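Local coordinates for putative branched chain amino acid ABC transporter, periplasmic amino acid-binding protein (Brucella ovis, PDB 4XFK) that probably binds leucine, isoleucine, valine, threonine or alanine in the periplasm as the receptor component of an ABC-type amino-acid transport system, at residues A119-L122 with T123-C127; H131-F134 with S135-A139; A299-G302 with L303-F306; I325-A328 with I329-A332; S342-D346 with D347-K351. The protein carries 1 engineered substitution. All blocks are in the same frame, centred on the assembly; numbering follows the deposited sequence.

Interaction 1: residues A119-L122 with T123-C127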
loop_
_atom_site.group_PDB
_atom_site.type_symbol
_atom_site.label_atom_id
_atom_site.label_comp_id
_atom_site.label_asym_id
_atom_site.label_seq_id
_atom_site.Cartn_x
_atom_site.Cartn_y
_atom_site.Cartn_z
ATOM N N ALA A 119 2.456 4.625 -6.446
ATOM C CA ALA A 119 2.571 5.255 -7.768
ATOM C C ALA A 119 3.238 4.330 -8.789
ATOM O O ALA A 119 4.175 3.600 -8.474
ATOM C CB ALA A 119 3.330 6.558 -7.665
ATOM N N LEU A 120 2.760 4.381 -10.026
ATOM C CA LEU A 120 3.247 3.482 -11.065
ATOM C C LEU A 120 4.754 3.529 -11.303
ATOM O O LEU A 120 5.374 2.493 -11.517
ATOM C CB LEU A 120 2.527 3.775 -12.384
ATOM C CG LEU A 120 1.032 3.483 -12.357
ATOM C CD1 LEU A 120 0.383 3.955 -13.640
ATOM C CD2 LEU A 120 0.789 2.007 -12.142
ATOM N N GLU A 121 5.340 4.723 -11.276
ATOM C CA GLU A 121 6.732 4.896 -11.681
ATOM C C GLU A 121 7.719 4.044 -10.887
ATOM O O GLU A 121 8.793 3.699 -11.394
ATOM C CB GLU A 121 7.145 6.372 -11.603
ATOM C CG GLU A 121 7.158 6.951 -10.189
ATOM C CD GLU A 121 7.686 8.374 -10.138
ATOM O OE1 GLU A 121 8.036 8.919 -11.205
ATOM O OE2 GLU A 121 7.769 8.946 -9.027
ATOM N N LEU A 122 7.369 3.696 -9.649
ATOM C CA LEU A 122 8.303 2.974 -8.790
ATOM C C LEU A 122 8.666 1.586 -9.336
ATOM O O LEU A 122 9.744 1.067 -9.051
ATOM C CB LEU A 122 7.785 2.930 -7.351
ATOM C CG LEU A 122 7.582 4.344 -6.784
ATOM C CD1 LEU A 122 6.761 4.303 -5.525
ATOM C CD2 LEU A 122 8.925 5.030 -6.529
ATOM N N THR A 123 7.785 1.004 -10.151
ATOM C CA THR A 123 8.112 -0.237 -10.848
ATOM C C THR A 123 8.080 -0.031 -12.365
ATOM O O THR A 123 8.044 -1.002 -13.131
ATOM C CB THR A 123 7.160 -1.384 -10.471
ATOM O OG1 THR A 123 5.802 -0.963 -10.644
ATOM C CG2 THR A 123 7.377 -1.812 -9.023
ATOM N N GLY A 124 8.094 1.229 -12.787
ATOM C CA GLY A 124 8.118 1.587 -14.197
ATOM C C GLY A 124 9.377 2.369 -14.507
ATOM O O GLY A 124 10.479 1.820 -14.452
ATOM N N SER A 125 9.228 3.657 -14.806
ATOM C CA SER A 125 10.364 4.486 -15.208
ATOM C C SER A 125 11.461 4.612 -14.147
ATOM O O SER A 125 12.620 4.876 -14.488
ATOM C CB SER A 125 9.894 5.877 -15.638
ATOM O OG SER A 125 9.343 6.581 -14.540
ATOM N N LYS A 126 11.108 4.413 -12.875
ATOM C CA LYS A 126 12.086 4.496 -11.789
ATOM C C LYS A 126 12.471 3.131 -11.222
ATOM O O LYS A 126 13.128 3.050 -10.190
ATOM C CB LYS A 126 11.580 5.395 -10.656
ATOM C CG LYS A 126 11.622 6.878 -10.975
ATOM C CD LYS A 126 11.365 7.708 -9.723
ATOM C CE LYS A 126 11.587 9.188 -9.991
ATOM N NZ LYS A 126 10.730 9.667 -11.107
ATOM N N CYS A 127 12.059 2.060 -11.885
ATOM C CA CYS A 127 12.401 0.697 -11.489
ATOM C C CYS A 127 13.914 0.506 -11.417
ATOM O O CYS A 127 14.626 0.938 -12.329
ATOM C CB CYS A 127 11.802 -0.270 -12.518
ATOM S SG CYS A 127 12.309 -1.981 -12.388
HETATM O O HOH W 1 11.875 2.512 -7.772
#
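A 3-10 turn that runs into a type I beta turn brings the side chains of Glu121 and Lys126 alongside each other, a compact example of how a carbonyl and a carboxylate of one residue can organise the chain that follows it. The carbonyl oxygen Glu121 O accepts two backbone bonds, from Gly124 N at 2.9 Å and from Lys126 N at 2.8 Å. The two donors come from opposite faces of the carbonyl plane, so the oxygen is held between them. One residue earlier, Thr123 N donates to Leu120 O over 3.1 Å, which continues the 3-10 pattern. The beta turn spans Gly124 to Cys127 and is closed by Cys127 N on Gly124 O at 3.0 Å. All of this lies in the connection between strands 111-114 and 131-133 of the parallel sheet, where Leu122 packs on helix 88-104. The Glu121 side chain starts between its own N and carbonyl carbon (chi1 66°) and then runs straight out, pointing the same way as Lys126. A bend at the last torsion of Lys126 (57°) tips the ammonium toward the carboxylate, and NZ reaches Glu121 OE1 at 2.8 Å from above the carboxylate plane. Lys126 is modelled in two conformers and this salt bridge is described for one, so its occupancy is uncertain. Nearer the backbone, Ser125 OG rests against Glu121 CB at 3.7 Å. A water bridges the backbone by donating to both Leu122 O and Lys126 O, the second at 2.8 Å.

Interaction 2: residues H131-F134 with S135-A139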
loop_
_atom_site.group_PDB
_atom_site.type_symbol
_atom_site.label_atom_id
_atom_site.label_comp_id
_atom_site.label_asym_id
_atom_site.label_seq_id
_atom_site.Cartn_x
_atom_site.Cartn_y
_atom_site.Cartn_z
ATOM N N HIS A 131 15.240 -1.683 -5.446
ATOM C CA HIS A 131 13.896 -1.373 -4.975
ATOM C C HIS A 131 12.996 -2.593 -5.172
ATOM O O HIS A 131 13.041 -3.259 -6.222
ATOM C CB HIS A 131 13.310 -0.168 -5.727
ATOM C CG HIS A 131 11.811 -0.046 -5.619
ATOM N ND1 HIS A 131 10.958 -0.596 -6.550
ATOM C CD2 HIS A 131 11.016 0.557 -4.700
ATOM C CE1 HIS A 131 9.704 -0.352 -6.204
ATOM N NE2 HIS A 131 9.711 0.351 -5.086
ATOM N N PHE A 132 12.175 -2.868 -4.159
ATOM C CA PHE A 132 11.146 -3.896 -4.247
ATOM C C PHE A 132 9.852 -3.317 -3.721
ATOM O O PHE A 132 9.842 -2.733 -2.627
ATOM C CB PHE A 132 11.513 -5.109 -3.389
ATOM C CG PHE A 132 12.650 -5.922 -3.927
ATOM C CD1 PHE A 132 13.961 -5.550 -3.689
ATOM C CD2 PHE A 132 12.403 -7.067 -4.675
ATOM C CE1 PHE A 132 15.010 -6.309 -4.180
ATOM C CE2 PHE A 132 13.444 -7.834 -5.156
ATOM C CZ PHE A 132 14.751 -7.456 -4.914
ATOM N N ARG A 133 8.766 -3.499 -4.467
ATOM C CA ARG A 133 7.447 -3.064 -4.004
ATOM C C ARG A 133 6.599 -4.257 -3.578
ATOM O O ARG A 133 6.396 -5.205 -4.350
ATOM C CB ARG A 133 6.702 -2.239 -5.063
ATOM C CG ARG A 133 5.237 -2.040 -4.693
ATOM C CD ARG A 133 4.621 -0.765 -5.226
ATOM N NE ARG A 133 4.632 -0.680 -6.680
ATOM C CZ ARG A 133 4.502 0.470 -7.323
ATOM N NH1 ARG A 133 4.517 0.503 -8.650
ATOM N NH2 ARG A 133 4.375 1.588 -6.621
ATOM N N PHE A 134 6.109 -4.200 -2.343
ATOM C CA PHE A 134 5.356 -5.306 -1.747
ATOM C C PHE A 134 3.851 -5.070 -1.689
ATOM O O PHE A 134 3.078 -5.959 -1.309
ATOM C CB PHE A 134 5.912 -5.620 -0.354
ATOM C CG PHE A 134 7.330 -6.109 -0.390
ATOM C CD1 PHE A 134 7.611 -7.458 -0.545
ATOM C CD2 PHE A 134 8.381 -5.212 -0.314
ATOM C CE1 PHE A 134 8.923 -7.909 -0.571
ATOM C CE2 PHE A 134 9.693 -5.650 -0.362
ATOM C CZ PHE A 134 9.962 -7.003 -0.488
ATOM N N SER A 135 3.446 -3.877 -2.102
ATOM C CA SER A 135 2.062 -3.441 -2.016
ATOM C C SER A 135 1.417 -3.405 -3.401
ATOM O O SER A 135 2.086 -3.622 -4.418
ATOM C CB SER A 135 2.036 -2.033 -1.424
ATOM O OG SER A 135 2.650 -1.126 -2.323
ATOM N N PRO A 136 0.105 -3.118 -3.457
ATOM C CA PRO A 136 -0.469 -2.796 -4.771
ATOM C C PRO A 136 0.137 -1.527 -5.365
ATOM O O PRO A 136 0.959 -0.828 -4.754
ATOM C CB PRO A 136 -1.957 -2.574 -4.467
ATOM C CG PRO A 136 -2.192 -3.356 -3.197
ATOM C CD PRO A 136 -0.926 -3.182 -2.406
ATOM N N ASN A 137 -0.270 -1.256 -6.596
ATOM C CA ASN A 137 0.014 0.010 -7.252
ATOM C C ASN A 137 -1.294 0.517 -7.863
ATOM O O ASN A 137 -2.323 -0.168 -7.777
ATOM C CB ASN A 137 1.138 -0.148 -8.287
ATOM C CG ASN A 137 0.794 -1.141 -9.373
ATOM O OD1 ASN A 137 -0.286 -1.078 -9.964
ATOM N ND2 ASN A 137 1.704 -2.079 -9.631
ATOM N N ALA A 138 -1.270 1.694 -8.475
ATOM C CA ALA A 138 -2.505 2.290 -8.981
ATOM C C ALA A 138 -3.248 1.378 -9.951
ATOM O O ALA A 138 -4.476 1.312 -9.935
ATOM C CB ALA A 138 -2.213 3.628 -9.645
ATOM N N ALA A 139 -2.497 0.685 -10.796
ATOM C CA ALA A 139 -3.108 -0.187 -11.797
ATOM C C ALA A 139 -3.814 -1.369 -11.146
ATOM O O ALA A 139 -4.950 -1.696 -11.487
ATOM C CB ALA A 139 -2.067 -0.663 -12.810
#
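Arg133, whose guanidinium lies against Asn137, has its NH2 gripped by two carbonyl oxygens, those of Ala117 and Ala119, while NH1 donates to Thr123 OG1 and NE to Gln349 OE1. So many bonds fix the rotation of the group and show how a buried arginine can serve as a hub. Its chain leaves the strand with CG anti to the backbone N (chi1 168°) and turns at chi3 (61°), which brings the guanidinium back alongside Ser135 to Asn137. Asn137 CB then sits over one face, 3.5 Å from Arg133 NH1 and displaced toward the rim of the group. The two side chains cross at about a right angle. Nearer the backbone, Arg133 CD touches Ser135 OG at 3.5 Å and Pro136 O at 3.7 Å. That serine hydroxyl is itself committed, donating to Pro136 O over 3.0 Å in the carbonyl plane and on a lone pair, whereas Ser135 N is buried with no partner in the model. Asn137 is the N-cap of helix 138-152, its OD1 accepting from Ile140 N and its ND2 donating to Asp387 OD1. The segment passes from strand 131-133, the last of the parallel sheet, which pairs with 111-114 and also bonds to the backbone of His348 and Ala350, into a helix packed on 167-184, consistent with a hinge crossing between the two lobes of a periplasmic binding protein.

Interaction 3: residues A299-G302 with L303-F306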
loop_
_atom_site.group_PDB
_atom_site.type_symbol
_atom_site.label_atom_id
_atom_site.label_comp_id
_atom_site.label_asym_id
_atom_site.label_seq_id
_atom_site.Cartn_x
_atom_site.Cartn_y
_atom_site.Cartn_z
ATOM N N ALA A 299 2.233 -4.326 4.301
ATOM C CA ALA A 299 3.487 -4.195 5.033
ATOM C C ALA A 299 3.840 -5.503 5.731
ATOM O O ALA A 299 4.984 -5.971 5.651
ATOM C CB ALA A 299 3.422 -3.048 6.016
ATOM N N VAL A 300 2.862 -6.126 6.379
ATOM C CA VAL A 300 3.105 -7.404 7.042
ATOM C C VAL A 300 3.443 -8.507 6.034
ATOM O O VAL A 300 4.435 -9.230 6.192
ATOM C CB VAL A 300 1.898 -7.846 7.898
ATOM C CG1 VAL A 300 2.102 -9.275 8.400
ATOM C CG2 VAL A 300 1.659 -6.865 9.047
ATOM N N PHE A 301 2.632 -8.636 4.991
ATOM C CA PHE A 301 2.820 -9.731 4.044
ATOM C C PHE A 301 4.137 -9.553 3.277
ATOM O O PHE A 301 4.854 -10.519 3.001
ATOM C CB PHE A 301 1.636 -9.854 3.073
ATOM C CG PHE A 301 0.291 -10.092 3.736
ATOM C CD1 PHE A 301 0.194 -10.543 5.043
ATOM C CD2 PHE A 301 -0.886 -9.841 3.037
ATOM C CE1 PHE A 301 -1.051 -10.742 5.641
ATOM C CE2 PHE A 301 -2.131 -10.052 3.627
ATOM C CZ PHE A 301 -2.210 -10.491 4.928
ATOM N N GLY A 302 4.465 -8.309 2.953
ATOM C CA GLY A 302 5.726 -8.026 2.305
ATOM C C GLY A 302 6.892 -8.422 3.178
ATOM O O GLY A 302 7.863 -9.015 2.701
ATOM N N LEU A 303 6.802 -8.102 4.464
ATOM C CA LEU A 303 7.876 -8.469 5.380
ATOM C C LEU A 303 7.903 -9.968 5.658
ATOM O O LEU A 303 8.953 -10.507 5.986
ATOM C CB LEU A 303 7.818 -7.649 6.665
ATOM C CG LEU A 303 8.167 -6.170 6.494
ATOM C CD1 LEU A 303 7.873 -5.388 7.776
ATOM C CD2 LEU A 303 9.625 -6.002 6.099
ATOM N N GLN A 304 6.772 -10.655 5.485
ATOM C CA GLN A 304 6.779 -12.118 5.510
ATOM C C GLN A 304 7.549 -12.686 4.321
ATOM O O GLN A 304 8.321 -13.632 4.478
ATOM C CB GLN A 304 5.361 -12.692 5.571
ATOM C CG GLN A 304 4.680 -12.419 6.896
ATOM C CD GLN A 304 3.325 -13.084 7.035
ATOM O OE1 GLN A 304 2.838 -13.726 6.107
ATOM N NE2 GLN A 304 2.705 -12.930 8.204
ATOM N N LEU A 305 7.365 -12.110 3.137
ATOM C CA LEU A 305 8.146 -12.552 1.990
ATOM C C LEU A 305 9.624 -12.247 2.203
ATOM O O LEU A 305 10.479 -13.078 1.912
ATOM C CB LEU A 305 7.645 -11.906 0.693
ATOM C CG LEU A 305 8.357 -12.420 -0.560
ATOM C CD1 LEU A 305 8.082 -13.901 -0.771
ATOM C CD2 LEU A 305 7.943 -11.631 -1.786
ATOM N N PHE A 306 9.921 -11.054 2.712
ATOM C CA PHE A 306 11.284 -10.676 3.054
ATOM C C PHE A 306 11.899 -11.662 4.047
ATOM O O PHE A 306 13.037 -12.097 3.873
ATOM C CB PHE A 306 11.292 -9.251 3.613
ATOM C CG PHE A 306 12.632 -8.798 4.112
ATOM C CD1 PHE A 306 13.704 -8.628 3.242
ATOM C CD2 PHE A 306 12.827 -8.548 5.461
ATOM C CE1 PHE A 306 14.938 -8.216 3.714
ATOM C CE2 PHE A 306 14.053 -8.126 5.928
ATOM C CZ PHE A 306 15.105 -7.963 5.056
#
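From Ala299 to Phe306 the backbone follows regular alpha-helical geometry, with Leu303 N bonded to Ala299 O, Gln304 N to Val300 O, Leu305 N to Phe301 O and Phe306 N to Gly302 O, all at 2.8 to 3.0 Å. As usual within a helix, side chains of the later turn lean back on the carbonyls of the earlier one. Leu303, with CG beside its backbone N, sets that carbon 3.3 Å from Ala299 O. Gln304 makes the same backward lean (chi1 -69°), and its CG approaches Val300 O to 3.3 Å. Beyond CG the glutamine is extended and runs alongside Val300, pointing the same way, until NE2 comes 3.7 Å from Val300 CG1. The amide oxygen OE1 comes near the Phe301 ring obliquely, so that the polar end of Gln304 is bordered by a methyl and an aromatic ring; NE2 also makes a weak hydrogen bond to Gln38. Leu305 and Phe306 take the other rotation, CG anti to N, which carries both ends forward and off this turn. Gly302 presents bare backbone, on which the ring of Phe134 packs. Ala299, Val300 and Leu303 face helix 26-44, while Phe301 and Leu305 lie on strands 333-336 and 339-343, with Phe301 also meeting the ring of Phe280. A buried helix placed between a neighbouring helix and strands in this way belongs to the layered alpha/beta architecture of periplasmic binding proteins.

Interaction 4: residues I325-A328 with I329-A332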
loop_
_atom_site.group_PDB
_atom_site.type_symbol
_atom_site.label_atom_id
_atom_site.label_comp_id
_atom_site.label_asym_id
_atom_site.label_seq_id
_atom_site.Cartn_x
_atom_site.Cartn_y
_atom_site.Cartn_z
ATOM N N ILE A 325 20.577 -10.913 -0.672
ATOM C CA ILE A 325 19.233 -10.755 -0.124
ATOM C C ILE A 325 18.241 -10.421 -1.247
ATOM O O ILE A 325 17.169 -11.017 -1.329
ATOM C CB ILE A 325 19.183 -9.688 0.995
ATOM C CG1 ILE A 325 19.977 -10.172 2.217
ATOM C CG2 ILE A 325 17.736 -9.372 1.383
ATOM C CD1 ILE A 325 20.203 -9.104 3.277
ATOM N N ALA A 326 18.628 -9.511 -2.132
ATOM C CA ALA A 326 17.770 -9.125 -3.249
ATOM C C ALA A 326 17.411 -10.320 -4.134
ATOM O O ALA A 326 16.249 -10.512 -4.499
ATOM C CB ALA A 326 18.441 -8.039 -4.078
ATOM N N LEU A 327 18.409 -11.128 -4.476
ATOM C CA LEU A 327 18.159 -12.318 -5.285
ATOM C C LEU A 327 17.247 -13.286 -4.538
ATOM O O LEU A 327 16.365 -13.898 -5.132
ATOM C CB LEU A 327 19.473 -12.996 -5.677
ATOM C CG LEU A 327 20.368 -12.166 -6.596
ATOM C CD1 LEU A 327 21.761 -12.789 -6.681
ATOM C CD2 LEU A 327 19.758 -12.036 -7.984
ATOM N N ALA A 328 17.452 -13.421 -3.233
ATOM C CA ALA A 328 16.589 -14.301 -2.454
ATOM C C ALA A 328 15.137 -13.797 -2.449
ATOM O O ALA A 328 14.206 -14.600 -2.482
ATOM C CB ALA A 328 17.114 -14.461 -1.030
ATOM N N ILE A 329 14.929 -12.480 -2.437
ATOM C CA ILE A 329 13.565 -11.957 -2.501
ATOM C C ILE A 329 12.936 -12.324 -3.845
ATOM O O ILE A 329 11.802 -12.783 -3.898
ATOM C CB ILE A 329 13.499 -10.429 -2.297
ATOM C CG1 ILE A 329 14.021 -10.036 -0.912
ATOM C CG2 ILE A 329 12.053 -9.941 -2.458
ATOM C CD1 ILE A 329 14.257 -8.536 -0.767
ATOM N N GLU A 330 13.688 -12.141 -4.928
ATOM C CA GLU A 330 13.206 -12.527 -6.254
ATOM C C GLU A 330 12.771 -13.984 -6.308
ATOM O O GLU A 330 11.798 -14.323 -6.990
ATOM C CB GLU A 330 14.285 -12.301 -7.312
ATOM C CG GLU A 330 14.596 -10.847 -7.597
ATOM C CD GLU A 330 15.543 -10.678 -8.769
ATOM O OE1 GLU A 330 16.349 -11.596 -9.032
ATOM O OE2 GLU A 330 15.470 -9.639 -9.449
ATOM N N ASN A 331 13.515 -14.843 -5.613
ATOM C CA ASN A 331 13.304 -16.284 -5.683
ATOM C C ASN A 331 12.311 -16.814 -4.654
ATOM O O ASN A 331 11.944 -17.986 -4.694
ATOM C CB ASN A 331 14.630 -17.023 -5.483
ATOM C CG ASN A 331 15.670 -16.677 -6.526
ATOM O OD1 ASN A 331 15.345 -16.276 -7.634
ATOM N ND2 ASN A 331 16.939 -16.852 -6.172
ATOM N N ALA A 332 11.888 -15.964 -3.726
ATOM C CA ALA A 332 11.110 -16.417 -2.579
ATOM C C ALA A 332 9.613 -16.465 -2.841
ATOM O O ALA A 332 9.073 -15.681 -3.623
ATOM C CB ALA A 332 11.385 -15.521 -1.380
#
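Backbone hydrogen bonds carry most of the contact between Ile325 to Ala328 and Ile329 to Ala332. Ile329 N reaches Ile325 O at 2.9 Å, and Glu330 N reaches Ala326 O at 3.1 Å. Asn331 N then divides its hydrogen between two carbonyls, a main bond to Leu327 O at 3.0 Å and a weak one to Ala328 O. Ala332 N closes the series on Ile329 O, three residues back, at 3.2 Å. Against this backbone Ile329 CG1, beside its own N, leans on Ile325 O at 3.3 Å.

Apolar contact is modest. Ile325 CG2, anti to its own N, meets the end of the long branch of Ile329, with CD1 at 4.2 Å; the two side chains cross obliquely.

Polar side chains complete the account. Glu330 runs extended beyond CG, and its OE1 passes 3.6 Å from Leu327 CD2. The charged end is held from outside, by a salt bridge from OE2 to Arg397 and a hydrogen bond from His348, which would probably keep the carboxylate ionised. Asn331 sets its amide next to Leu327 O, though at an angle too poor for a bond.

Ala328 and Ile329 pack on helix 296-312, and Phe132 of strand 131-133 lies against Ala326 and Ile329. Passing from bonds spanning four residues to ones spanning three is characteristic of the C-terminal turn of a helix, here 322-331.

Interaction 5: residues S342-D346 with D347-K351. With NA (sodium ion), chain E.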
loop_
_atom_site.group_PDB
_atom_site.type_symbol
_atom_site.label_atom_id
_atom_site.label_comp_id
_atom_site.label_asym_id
_atom_site.label_seq_id
_atom_site.Cartn_x
_atom_site.Cartn_y
_atom_site.Cartn_z
ATOM N N SER A 342 4.567 -13.708 -3.895
ATOM C CA SER A 342 5.867 -13.881 -4.540
ATOM C C SER A 342 6.298 -12.560 -5.161
ATOM O O SER A 342 5.599 -11.560 -5.034
ATOM C CB SER A 342 5.821 -14.997 -5.586
ATOM O OG SER A 342 4.910 -14.695 -6.634
ATOM N N MET A 343 7.443 -12.563 -5.833
ATOM C CA MET A 343 8.015 -11.339 -6.382
ATOM C C MET A 343 8.321 -11.497 -7.861
ATOM O O MET A 343 8.986 -12.456 -8.256
ATOM C CB MET A 343 9.311 -10.996 -5.637
ATOM C CG MET A 343 9.981 -9.716 -6.114
ATOM S SD MET A 343 8.952 -8.241 -5.936
ATOM C CE MET A 343 8.721 -8.188 -4.157
ATOM N N ARG A 344 7.853 -10.562 -8.684
ATOM C CA ARG A 344 8.180 -10.597 -10.104
ATOM C C ARG A 344 9.567 -10.001 -10.323
ATOM O O ARG A 344 9.860 -8.891 -9.882
ATOM C CB ARG A 344 7.135 -9.849 -10.911
ATOM C CG ARG A 344 7.403 -9.909 -12.399
ATOM C CD ARG A 344 6.150 -9.560 -13.180
ATOM N NE ARG A 344 5.720 -8.184 -12.921
ATOM C CZ ARG A 344 4.540 -7.697 -13.285
ATOM N NH1 ARG A 344 3.660 -8.480 -13.895
ATOM N NH2 ARG A 344 4.231 -6.435 -13.023
ATOM N N SER A 345 10.436 -10.732 -11.009
ATOM C CA SER A 345 11.819 -10.293 -11.127
ATOM C C SER A 345 11.998 -9.129 -12.097
ATOM O O SER A 345 12.902 -8.316 -11.918
ATOM C CB SER A 345 12.716 -11.454 -11.537
ATOM O OG SER A 345 12.328 -11.946 -12.799
ATOM N N ASP A 346 11.128 -9.031 -13.102
ATOM C CA ASP A 346 11.289 -8.023 -14.143
ATOM C C ASP A 346 11.309 -6.609 -13.590
ATOM O O ASP A 346 12.085 -5.763 -14.051
ATOM C CB ASP A 346 10.147 -8.101 -15.157
ATOM C CG ASP A 346 9.971 -9.473 -15.749
ATOM O OD1 ASP A 346 9.750 -10.437 -14.980
ATOM O OD2 ASP A 346 10.036 -9.581 -16.995
ATOM N N ASP A 347 10.433 -6.351 -12.623
ATOM C CA ASP A 347 10.177 -4.991 -12.170
ATOM C C ASP A 347 10.162 -4.878 -10.653
ATOM O O ASP A 347 10.092 -3.781 -10.117
ATOM C CB ASP A 347 8.863 -4.455 -12.765
ATOM C CG ASP A 347 7.643 -5.316 -12.426
ATOM O OD1 ASP A 347 7.778 -6.428 -11.868
ATOM O OD2 ASP A 347 6.521 -4.868 -12.750
ATOM N N HIS A 348 10.240 -6.016 -9.971
ATOM C CA HIS A 348 10.112 -6.069 -8.512
ATOM C C HIS A 348 8.766 -5.543 -8.001
ATOM O O HIS A 348 8.686 -4.861 -6.975
ATOM C CB HIS A 348 11.305 -5.419 -7.796
ATOM C CG HIS A 348 12.600 -6.118 -8.057
ATOM N ND1 HIS A 348 13.817 -5.611 -7.655
ATOM C CD2 HIS A 348 12.864 -7.299 -8.664
ATOM C CE1 HIS A 348 14.776 -6.444 -8.018
ATOM N NE2 HIS A 348 14.225 -7.476 -8.632
ATOM N N GLN A 349 7.712 -5.896 -8.731
ATOM C CA GLN A 349 6.346 -5.774 -8.246
ATOM C C GLN A 349 5.914 -7.120 -7.663
ATOM O O GLN A 349 6.000 -8.148 -8.338
ATOM C CB GLN A 349 5.410 -5.376 -9.396
ATOM C CG GLN A 349 3.940 -5.377 -9.030
ATOM C CD GLN A 349 3.628 -4.409 -7.898
ATOM O OE1 GLN A 349 3.910 -3.207 -7.986
ATOM N NE2 GLN A 349 3.047 -4.929 -6.823
ATOM N N ALA A 350 5.474 -7.125 -6.407
ATOM C CA ALA A 350 5.006 -8.363 -5.787
ATOM C C ALA A 350 3.693 -8.839 -6.407
ATOM O O ALA A 350 2.881 -8.030 -6.883
ATOM C CB ALA A 350 4.850 -8.194 -4.283
ATOM N N LYS A 351 3.518 -10.161 -6.401
ATOM C CA LYS A 351 2.330 -10.837 -6.916
ATOM C C LYS A 351 1.560 -11.418 -5.738
ATOM O O LYS A 351 2.121 -12.168 -4.937
ATOM C CB LYS A 351 2.726 -11.946 -7.889
ATOM C CG LYS A 351 1.531 -12.633 -8.519
ATOM C CD LYS A 351 1.881 -13.281 -9.847
ATOM C CE LYS A 351 2.605 -14.580 -9.665
ATOM N NZ LYS A 351 2.761 -15.227 -11.000
HETATM NA NA NA E . 11.476 -14.162 -13.304
HETATM O O HOH W 2 9.602 -13.399 -11.912
HETATM O O HOH W 3 10.479 -12.922 -15.159
HETATM O O HOH W 4 12.480 -14.887 -11.047
HETATM O O HOH W 5 10.532 -16.411 -13.750
HETATM O O HOH W 6 13.450 -14.558 -14.765
#
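Arg344 meets Asp347 side-on, its NE and NH2 each taking one carboxylate oxygen on the syn side, with the two planes 46° apart. Arg344 NE lies 2.9 Å from Asp347 OD1 and Arg344 NH2 2.8 Å from Asp347 OD2; the arginine's bend at chi3 (63°) turns this edge to the carboxylate. Asp347 OD1 also accepts from Gln349 N at 3.2 Å, from the opposite face of its plane, forming an Asx turn. This shapes the end of the hairpin of strands 339-343 and 350-360, where Ser342 and Lys351 form an antiparallel hydrogen-bonded pair and Arg344 N donates to Gln349 O. Met343, bent at chi2 and chi3, reaches across the hairpin, bringing SD to 3.4 Å from His348 C and CE to 3.9 Å from Ala350 CB. Its sulfur lies oblique to the His348 ring, which turns an edge to Arg344 O and stacks on Phe132. Ser345 OG, in its modelled conformer, binds a sodium ion at 2.4 Å, the other five ligands being waters. With this single protein ligand, the sodium ion probably contributes less to the turn's shape than the salt bridge, Asx turn and backbone bonds.

Each interaction is local, so along the chain the five follow in series and none nests or crosses. Interaction 1 closes a turn in the connection between two parallel strands; interaction 2 follows where the second of these strands leads into a helix, and Arg133 ties back to the turn. Interactions 3 and 4 lie in successive helices, which touch through Phe306 and Ile325 and Ile329. Interaction 5 closes a hairpin loop: His348 contacts both the strand of interaction 2 and Glu330 of interaction 4, while Thr123 of interaction 1 packs on the loop at Asp347. Together they join the last strand of the parallel sheet, the turn before it, two helices and the hairpin.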